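PDB 1UB7: 3-oxoacyl-[acyl-carrier protein] synthase from Thermus thermophilus, which probably catalyses the first condensation of fatty acid synthesis, joining an acetyl group from acetyl-CoA to malonyl-ACP to give 3-oxobutanoyl-ACP. Local coordinates for residues A[175-180]-A[226-231]; A[221-226]-A[258-263]; A[215-220]-A[304-309]. All coordinates share one frame; numbering follows the deposited sequence.

Contact 1 (A[175-180]-A[226-231]); sequences SFVLGA and TLEAIE
Val-177 lays its two methyl groups over the flank of helix 226-231, overlapping Ala-229 and the side chain of Glu-228. CG2 does the closer work, 3.5 Å from the backbone N of Ala-229 and 3.8 Å from its CB. CG1, anti to the backbone N of Val-177 (chi1 170°), instead meets the carboxylate end of Glu-228, whose extended chain runs over both methyls and brings OE1 to 3.7 Å from CG1. Two residues earlier, on the same face of the strand, Ser-175 supplies the polar element: its OG donates a 2.9 Å hydrogen bond to Ala-229 O. The approach is well off the carbonyl axis, at a C=O...OG angle of 113°, and from above the carbonyl plane. The strand and helix run nearly antiparallel, at 150°, with 7.4 Å between their axes, as an outer helix packed on a sheet of the layered thiolase fold. The alternate strand residue Phe-176 turns to the other face, where it meets His-121 of its own chain and packs on Leu-128 of the second subunit. Chemically, the buried serine hydroxyl spends its proton on a helix carbonyl, and this one directional bond is likely to set the register of an otherwise non-directional packing.

Contact 2 (A[221-226]-A[258-263]); sequences VMNTAT and ERLGLP
Helix residue Asn-223 and turn residue Arg-259 are the nearest backbone neighbours here, their CA atoms 7.1 Å apart. The turn is a type I beta turn from Glu-258 to Gly-261, closed by Gly-261 N to Glu-258 O, and it follows helix 250-258; in the thiolase fold of this enzyme it packs the end of that helix against the flank of another, 211-233. Asn-223 carries the contact. With CG swung anti to the backbone N (chi1 -154°), its amide reaches between the two turn residues, and ND2 gives Arg-259 O a weak hydrogen bond of 3.4 Å, fairly straight at 160°. The same nitrogen sits close against carbon, 3.0 Å from Arg-259 CB and 3.3 Å from Leu-260 CG, while OD1 lies 3.7 Å from Leu-260 CD2. Arg-259 meets the amide through the aliphatic part of its chain, CB first and CG and CD more distantly. With an alanine here, the Arg-259 carbonyl would probably lose this donor and a gap would open beside the Leu-260 branch. Leu-260 also packs on Leu-227 and Phe-243, and at the inner end its CD1 touches Thr-226 CG2 at 3.9 Å.

Contact 3 (A[215-220]-A[304-309]); sequences FKFAVR and VSFGAG
Val-219 N bonds to Phe-215 O at 3.2 Å in the helical turn that carries Phe-217 and Ala-218 against Phe-306; no hydrogen bond joins the two segments. This is helix-on-sheet packing of the thiolase fold, helix 215-220 crossing strand 304-307 almost antiparallel (159°) with 8.5 Å between the axes. Phe-306 holds CG between its backbone N and carbonyl carbon (chi1 60°), and this turns one ring face to the helix. Ala-218 rests its methyl on that face as a CH-pi contact: CB stands 3.4 Å from the ring centroid and just 1° from the ring normal, so that all six ring carbons are nearly equidistant from it. The small alanine lets the helix come this near, the two CA atoms being 5.8 Å apart. Phe-306 also packs on Met-222 and Val-221 and meets the ring of His-246, so that it touches both helix 211-233 and a predicted active-site residue. Phe-217, with CG anti to the backbone N, brings CE2 to 3.6 Å from Phe-306 CB; Gly-307 N lies at the edge of its ring, in the ring plane, 3.9 Å from CE2.

A single helix, 211-233, supplies one side of all three contacts, and along it they follow in the order contact 3, contact 2, contact 1, with centres 12 to 13 Å apart. Contacts 1 and 3 set it on the same mixed sheet, on strands 172-180 and 300-307, between which strand 311-318 runs; contact 2 faces the turn after helix 250-258. Along the chain contact 1 interlocks with both others, whereas contact 2 falls wholly between the segments of contact 3. Thr-226 lies in the helix segments of both contacts 1 and 2 and touches Val-304 of contact 3. As a worked example, one helix gathers sequence-distant strands and a turn; the strands it covers also reach the second subunit, and Phe-306 adjoins His-246, a predicted active-site residue.

Contact 1 (A[175-180]-A[226-231])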
loop_
_atom_site.group_PDB
_atom_site.type_symbol
_atom_site.label_atom_id
_atom_site.label_comp_id
_atom_site.label_asym_id
_atom_site.label_seq_id
_atom_site.Cartn_x
_atom_site.Cartn_y
_atom_site.Cartn_z
ATOM N N SER A 175 -6.751 -19.851 6.342
ATOM C CA SER A 175 -6.130 -19.077 7.403
ATOM C C SER A 175 -5.090 -18.108 6.882
ATOM O O SER A 175 -4.603 -18.230 5.755
ATOM C CB SER A 175 -5.461 -20.004 8.419
ATOM O OG SER A 175 -4.379 -20.696 7.819
ATOM N N PHE A 176 -4.754 -17.147 7.734
ATOM C CA PHE A 176 -3.749 -16.133 7.441
ATOM C C PHE A 176 -3.073 -15.804 8.765
ATOM O O PHE A 176 -3.735 -15.682 9.800
ATOM C CB PHE A 176 -4.380 -14.823 6.915
ATOM C CG PHE A 176 -4.901 -14.890 5.498
ATOM C CD1 PHE A 176 -4.027 -14.809 4.415
ATOM C CD2 PHE A 176 -6.278 -15.005 5.256
ATOM C CE1 PHE A 176 -4.515 -14.843 3.093
ATOM C CE2 PHE A 176 -6.786 -15.042 3.945
ATOM C CZ PHE A 176 -5.901 -14.962 2.859
ATOM N N VAL A 177 -1.755 -15.681 8.726
ATOM C CA VAL A 177 -0.987 -15.289 9.885
ATOM C C VAL A 177 -0.148 -14.169 9.310
ATOM O O VAL A 177 0.630 -14.386 8.379
ATOM C CB VAL A 177 -0.092 -16.436 10.412
ATOM C CG1 VAL A 177 0.885 -15.906 11.468
ATOM C CG2 VAL A 177 -0.971 -17.527 11.020
ATOM N N LEU A 178 -0.332 -12.964 9.840
ATOM C CA LEU A 178 0.393 -11.791 9.358
ATOM C C LEU A 178 0.996 -11.034 10.528
ATOM O O LEU A 178 0.386 -10.937 11.593
ATOM C CB LEU A 178 -0.562 -10.847 8.611
ATOM C CG LEU A 178 -1.502 -11.348 7.511
ATOM C CD1 LEU A 178 -2.388 -10.196 7.112
ATOM C CD2 LEU A 178 -0.731 -11.874 6.293
ATOM N N GLY A 179 2.177 -10.469 10.328
ATOM C CA GLY A 179 2.799 -9.728 11.405
ATOM C C GLY A 179 3.916 -8.791 10.995
ATOM O O GLY A 179 4.436 -8.860 9.879
ATOM N N ALA A 180 4.290 -7.910 11.915
ATOM C CA ALA A 180 5.346 -6.947 11.668
ATOM C C ALA A 180 6.087 -6.613 12.958
ATOM O O ALA A 180 5.600 -6.843 14.072
ATOM C CB ALA A 180 4.754 -5.658 11.063
ATOM N N THR A 226 4.192 -20.770 9.936
ATOM C CA THR A 226 3.732 -21.947 9.215
ATOM C C THR A 226 2.862 -22.835 10.085
ATOM O O THR A 226 1.747 -23.198 9.697
ATOM C CB THR A 226 4.913 -22.776 8.704
ATOM O OG1 THR A 226 5.795 -21.942 7.941
ATOM C CG2 THR A 226 4.409 -23.909 7.820
ATOM N N LEU A 227 3.366 -23.183 11.264
ATOM C CA LEU A 227 2.600 -24.043 12.159
ATOM C C LEU A 227 1.329 -23.351 12.642
ATOM O O LEU A 227 0.256 -23.969 12.705
ATOM C CB LEU A 227 3.460 -24.474 13.348
ATOM C CG LEU A 227 4.516 -25.509 12.948
ATOM C CD1 LEU A 227 5.499 -25.769 14.083
ATOM C CD2 LEU A 227 3.805 -26.788 12.536
ATOM N N GLU A 228 1.462 -22.064 12.962
ATOM C CA GLU A 228 0.346 -21.257 13.437
ATOM C C GLU A 228 -0.746 -21.252 12.372
ATOM O O GLU A 228 -1.928 -21.467 12.662
ATOM C CB GLU A 228 0.830 -19.836 13.697
ATOM C CG GLU A 228 -0.043 -19.032 14.628
ATOM C CD GLU A 228 0.454 -17.608 14.771
ATOM O OE1 GLU A 228 1.691 -17.408 14.757
ATOM O OE2 GLU A 228 -0.390 -16.695 14.901
ATOM N N ALA A 229 -0.339 -21.013 11.133
ATOM C CA ALA A 229 -1.275 -20.997 10.019
ATOM C C ALA A 229 -1.917 -22.366 9.830
ATOM O O ALA A 229 -3.149 -22.486 9.776
ATOM C CB ALA A 229 -0.565 -20.584 8.753
ATOM N N ILE A 230 -1.092 -23.407 9.731
ATOM C CA ILE A 230 -1.645 -24.749 9.543
ATOM C C ILE A 230 -2.610 -25.020 10.691
ATOM O O ILE A 230 -3.742 -25.509 10.498
ATOM C CB ILE A 230 -0.537 -25.819 9.522
ATOM C CG1 ILE A 230 0.409 -25.562 8.340
ATOM C CG2 ILE A 230 -1.162 -27.203 9.389
ATOM C CD1 ILE A 230 1.781 -26.205 8.478
ATOM N N GLU A 231 -2.169 -24.672 11.891
ATOM C CA GLU A 231 -3.004 -24.869 13.052
ATOM C C GLU A 231 -4.264 -24.015 12.935
ATOM O O GLU A 231 -5.373 -24.524 13.085
ATOM C CB GLU A 231 -2.224 -24.537 14.332
ATOM C CG GLU A 231 -3.074 -24.258 15.567
ATOM C CD GLU A 231 -4.138 -25.315 15.841
ATOM O OE1 GLU A 231 -4.934 -25.120 16.787
ATOM O OE2 GLU A 231 -4.186 -26.336 15.120
#

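Contact 2 (A[221-226]-A[258-263])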
loop_
_atom_site.group_PDB
_atom_site.type_symbol
_atom_site.label_atom_id
_atom_site.label_comp_id
_atom_site.label_asym_id
_atom_site.label_seq_id
_atom_site.Cartn_x
_atom_site.Cartn_y
_atom_site.Cartn_z
ATOM N N VAL A 221 10.771 -17.292 12.287
ATOM C CA VAL A 221 9.468 -16.792 11.886
ATOM C C VAL A 221 8.805 -17.779 10.924
ATOM O O VAL A 221 7.706 -18.276 11.193
ATOM C CB VAL A 221 9.586 -15.365 11.252
ATOM C CG1 VAL A 221 9.359 -15.400 9.742
ATOM C CG2 VAL A 221 8.596 -14.429 11.923
ATOM N N MET A 222 9.483 -18.090 9.822
ATOM C CA MET A 222 8.935 -19.013 8.836
ATOM C C MET A 222 8.323 -20.235 9.501
ATOM O O MET A 222 7.236 -20.682 9.132
ATOM C CB MET A 222 10.018 -19.461 7.857
ATOM C CG MET A 222 10.141 -18.593 6.625
ATOM S SD MET A 222 11.460 -19.158 5.544
ATOM C CE MET A 222 10.803 -20.769 4.988
ATOM N N ASN A 223 9.020 -20.760 10.501
ATOM C CA ASN A 223 8.554 -21.941 11.198
ATOM C C ASN A 223 7.316 -21.733 12.074
ATOM O O ASN A 223 6.338 -22.484 11.956
ATOM C CB ASN A 223 9.697 -22.527 12.020
ATOM C CG ASN A 223 9.522 -24.005 12.261
ATOM O OD1 ASN A 223 8.803 -24.420 13.172
ATOM N ND2 ASN A 223 10.158 -24.814 11.419
ATOM N N THR A 224 7.354 -20.726 12.946
ATOM C CA THR A 224 6.221 -20.430 13.840
ATOM C C THR A 224 4.960 -20.150 13.030
ATOM O O THR A 224 3.915 -20.786 13.221
ATOM C CB THR A 224 6.501 -19.185 14.727
ATOM O OG1 THR A 224 7.666 -19.414 15.527
ATOM C CG2 THR A 224 5.308 -18.893 15.649
ATOM N N ALA A 225 5.082 -19.185 12.123
ATOM C CA ALA A 225 3.986 -18.770 11.256
ATOM C C ALA A 225 3.348 -19.960 10.568
ATOM O O ALA A 225 2.126 -20.140 10.614
ATOM C CB ALA A 225 4.498 -17.786 10.210
ATOM N N THR A 226 4.192 -20.770 9.936
ATOM C CA THR A 226 3.732 -21.947 9.215
ATOM C C THR A 226 2.862 -22.835 10.085
ATOM O O THR A 226 1.747 -23.198 9.697
ATOM C CB THR A 226 4.913 -22.776 8.704
ATOM O OG1 THR A 226 5.795 -21.942 7.941
ATOM C CG2 THR A 226 4.409 -23.909 7.820
ATOM N N GLU A 258 13.569 -28.716 7.446
ATOM C CA GLU A 258 14.044 -29.660 8.439
ATOM C C GLU A 258 13.259 -29.416 9.719
ATOM O O GLU A 258 12.608 -30.320 10.240
ATOM C CB GLU A 258 15.538 -29.454 8.667
ATOM C CG GLU A 258 16.352 -29.590 7.386
ATOM C CD GLU A 258 17.822 -29.277 7.580
ATOM O OE1 GLU A 258 18.137 -28.158 8.037
ATOM O OE2 GLU A 258 18.665 -30.149 7.270
ATOM N N ARG A 259 13.301 -28.183 10.212
ATOM C CA ARG A 259 12.570 -27.833 11.422
ATOM C C ARG A 259 11.085 -28.217 11.366
ATOM O O ARG A 259 10.360 -28.031 12.342
ATOM C CB ARG A 259 12.691 -26.332 11.701
ATOM C CG ARG A 259 13.886 -25.934 12.552
ATOM C CD ARG A 259 13.667 -24.557 13.190
ATOM N NE ARG A 259 14.689 -24.239 14.185
ATOM C CZ ARG A 259 14.698 -23.132 14.922
ATOM N NH1 ARG A 259 13.735 -22.231 14.778
ATOM N NH2 ARG A 259 15.669 -22.927 15.807
ATOM N N LEU A 260 10.627 -28.744 10.233
ATOM C CA LEU A 260 9.226 -29.138 10.102
ATOM C C LEU A 260 9.029 -30.603 9.719
ATOM O O LEU A 260 7.893 -31.053 9.522
ATOM C CB LEU A 260 8.523 -28.247 9.080
ATOM C CG LEU A 260 8.254 -26.810 9.520
ATOM C CD1 LEU A 260 7.635 -26.026 8.376
ATOM C CD2 LEU A 260 7.328 -26.814 10.726
ATOM N N GLY A 261 10.131 -31.346 9.624
ATOM C CA GLY A 261 10.049 -32.752 9.259
ATOM C C GLY A 261 9.448 -32.906 7.875
ATOM O O GLY A 261 8.429 -33.588 7.691
ATOM N N LEU A 262 10.093 -32.276 6.895
ATOM C CA LEU A 262 9.609 -32.303 5.522
ATOM C C LEU A 262 10.609 -32.719 4.455
ATOM O O LEU A 262 11.796 -32.388 4.525
ATOM C CB LEU A 262 9.048 -30.930 5.140
ATOM C CG LEU A 262 7.705 -30.484 5.718
ATOM C CD1 LEU A 262 7.460 -29.031 5.328
ATOM C CD2 LEU A 262 6.579 -31.386 5.196
ATOM N N PRO A 263 10.129 -33.474 3.456
ATOM C CA PRO A 263 10.921 -33.965 2.321
ATOM C C PRO A 263 10.882 -32.890 1.231
ATOM O O PRO A 263 9.852 -32.234 1.050
ATOM C CB PRO A 263 10.183 -35.241 1.916
ATOM C CG PRO A 263 8.757 -34.914 2.224
ATOM C CD PRO A 263 8.847 -34.203 3.558
#

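Contact 3 (A[215-220]-A[304-309])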
loop_
_atom_site.group_PDB
_atom_site.type_symbol
_atom_site.label_atom_id
_atom_site.label_comp_id
_atom_site.label_asym_id
_atom_site.label_seq_id
_atom_site.Cartn_x
_atom_site.Cartn_y
_atom_site.Cartn_z
ATOM N N PHE A 215 18.705 -13.884 8.725
ATOM C CA PHE A 215 18.729 -15.345 8.639
ATOM C C PHE A 215 18.067 -15.932 9.883
ATOM O O PHE A 215 17.196 -16.811 9.797
ATOM C CB PHE A 215 20.179 -15.846 8.545
ATOM C CG PHE A 215 20.297 -17.326 8.306
ATOM C CD1 PHE A 215 19.908 -18.240 9.284
ATOM C CD2 PHE A 215 20.748 -17.811 7.082
ATOM C CE1 PHE A 215 19.962 -19.610 9.046
ATOM C CE2 PHE A 215 20.807 -19.184 6.834
ATOM C CZ PHE A 215 20.410 -20.084 7.817
ATOM N N LYS A 216 18.508 -15.439 11.037
ATOM C CA LYS A 216 17.997 -15.866 12.332
ATOM C C LYS A 216 16.467 -15.660 12.377
ATOM O O LYS A 216 15.716 -16.513 12.866
ATOM C CB LYS A 216 18.696 -15.044 13.425
ATOM C CG LYS A 216 18.799 -15.720 14.787
ATOM C CD LYS A 216 19.514 -14.823 15.801
ATOM C CE LYS A 216 20.929 -14.463 15.349
ATOM N NZ LYS A 216 21.673 -13.660 16.370
ATOM N N PHE A 217 16.027 -14.521 11.844
ATOM C CA PHE A 217 14.613 -14.136 11.778
ATOM C C PHE A 217 13.787 -15.081 10.892
ATOM O O PHE A 217 12.848 -15.737 11.358
ATOM C CB PHE A 217 14.510 -12.693 11.244
ATOM C CG PHE A 217 13.105 -12.256 10.904
ATOM C CD1 PHE A 217 12.132 -12.141 11.896
ATOM C CD2 PHE A 217 12.754 -11.976 9.584
ATOM C CE1 PHE A 217 10.829 -11.752 11.577
ATOM C CE2 PHE A 217 11.461 -11.589 9.253
ATOM C CZ PHE A 217 10.493 -11.476 10.249
ATOM N N ALA A 218 14.145 -15.137 9.613
ATOM C CA ALA A 218 13.448 -15.979 8.644
ATOM C C ALA A 218 13.184 -17.366 9.208
ATOM O O ALA A 218 12.033 -17.816 9.284
ATOM C CB ALA A 218 14.271 -16.092 7.359
ATOM N N VAL A 219 14.264 -18.027 9.612
ATOM C CA VAL A 219 14.204 -19.374 10.155
ATOM C C VAL A 219 13.151 -19.560 11.251
ATOM O O VAL A 219 12.288 -20.434 11.143
ATOM C CB VAL A 219 15.598 -19.797 10.681
ATOM C CG1 VAL A 219 15.537 -21.201 11.247
ATOM C CG2 VAL A 219 16.622 -19.732 9.541
ATOM N N ARG A 220 13.212 -18.736 12.294
ATOM C CA ARG A 220 12.261 -18.842 13.393
ATOM C C ARG A 220 10.858 -18.396 13.017
ATOM O O ARG A 220 9.865 -19.040 13.379
ATOM C CB ARG A 220 12.750 -18.032 14.593
ATOM C CG ARG A 220 13.918 -18.686 15.313
ATOM C CD ARG A 220 14.523 -17.772 16.359
ATOM N NE ARG A 220 15.679 -18.389 16.996
ATOM C CZ ARG A 220 16.636 -17.708 17.614
ATOM N NH1 ARG A 220 16.572 -16.383 17.677
ATOM N NH2 ARG A 220 17.659 -18.349 18.166
ATOM N N VAL A 304 4.279 -18.905 2.897
ATOM C CA VAL A 304 4.902 -18.259 4.027
ATOM C C VAL A 304 6.020 -17.355 3.523
ATOM O O VAL A 304 6.719 -17.704 2.573
ATOM C CB VAL A 304 5.458 -19.325 5.031
ATOM C CG1 VAL A 304 6.512 -20.195 4.354
ATOM C CG2 VAL A 304 6.047 -18.641 6.260
ATOM N N SER A 305 6.177 -16.186 4.150
ATOM C CA SER A 305 7.217 -15.238 3.745
ATOM C C SER A 305 7.667 -14.337 4.897
ATOM O O SER A 305 6.949 -14.140 5.875
ATOM C CB SER A 305 6.730 -14.377 2.568
ATOM O OG SER A 305 7.716 -13.431 2.166
ATOM N N PHE A 306 8.870 -13.799 4.755
ATOM C CA PHE A 306 9.487 -12.931 5.750
ATOM C C PHE A 306 10.176 -11.841 4.948
ATOM O O PHE A 306 10.425 -12.027 3.760
ATOM C CB PHE A 306 10.566 -13.696 6.522
ATOM C CG PHE A 306 11.682 -14.216 5.639
ATOM C CD1 PHE A 306 11.579 -15.464 5.014
ATOM C CD2 PHE A 306 12.807 -13.426 5.373
ATOM C CE1 PHE A 306 12.582 -15.921 4.131
ATOM C CE2 PHE A 306 13.814 -13.872 4.489
ATOM C CZ PHE A 306 13.697 -15.121 3.869
ATOM N N GLY A 307 10.511 -10.725 5.586
ATOM C CA GLY A 307 11.183 -9.668 4.857
ATOM C C GLY A 307 11.348 -8.374 5.625
ATOM O O GLY A 307 11.189 -8.337 6.857
ATOM N N ALA A 308 11.657 -7.305 4.888
ATOM C CA ALA A 308 11.856 -5.989 5.494
ATOM C C ALA A 308 10.608 -5.529 6.234
ATOM O O ALA A 308 9.467 -5.834 5.841
ATOM C CB ALA A 308 12.236 -4.965 4.439
ATOM N N GLY A 309 10.849 -4.788 7.312
ATOM C CA GLY A 309 9.777 -4.267 8.135
ATOM C C GLY A 309 10.255 -4.074 9.559
ATOM O O GLY A 309 10.406 -2.936 10.001
#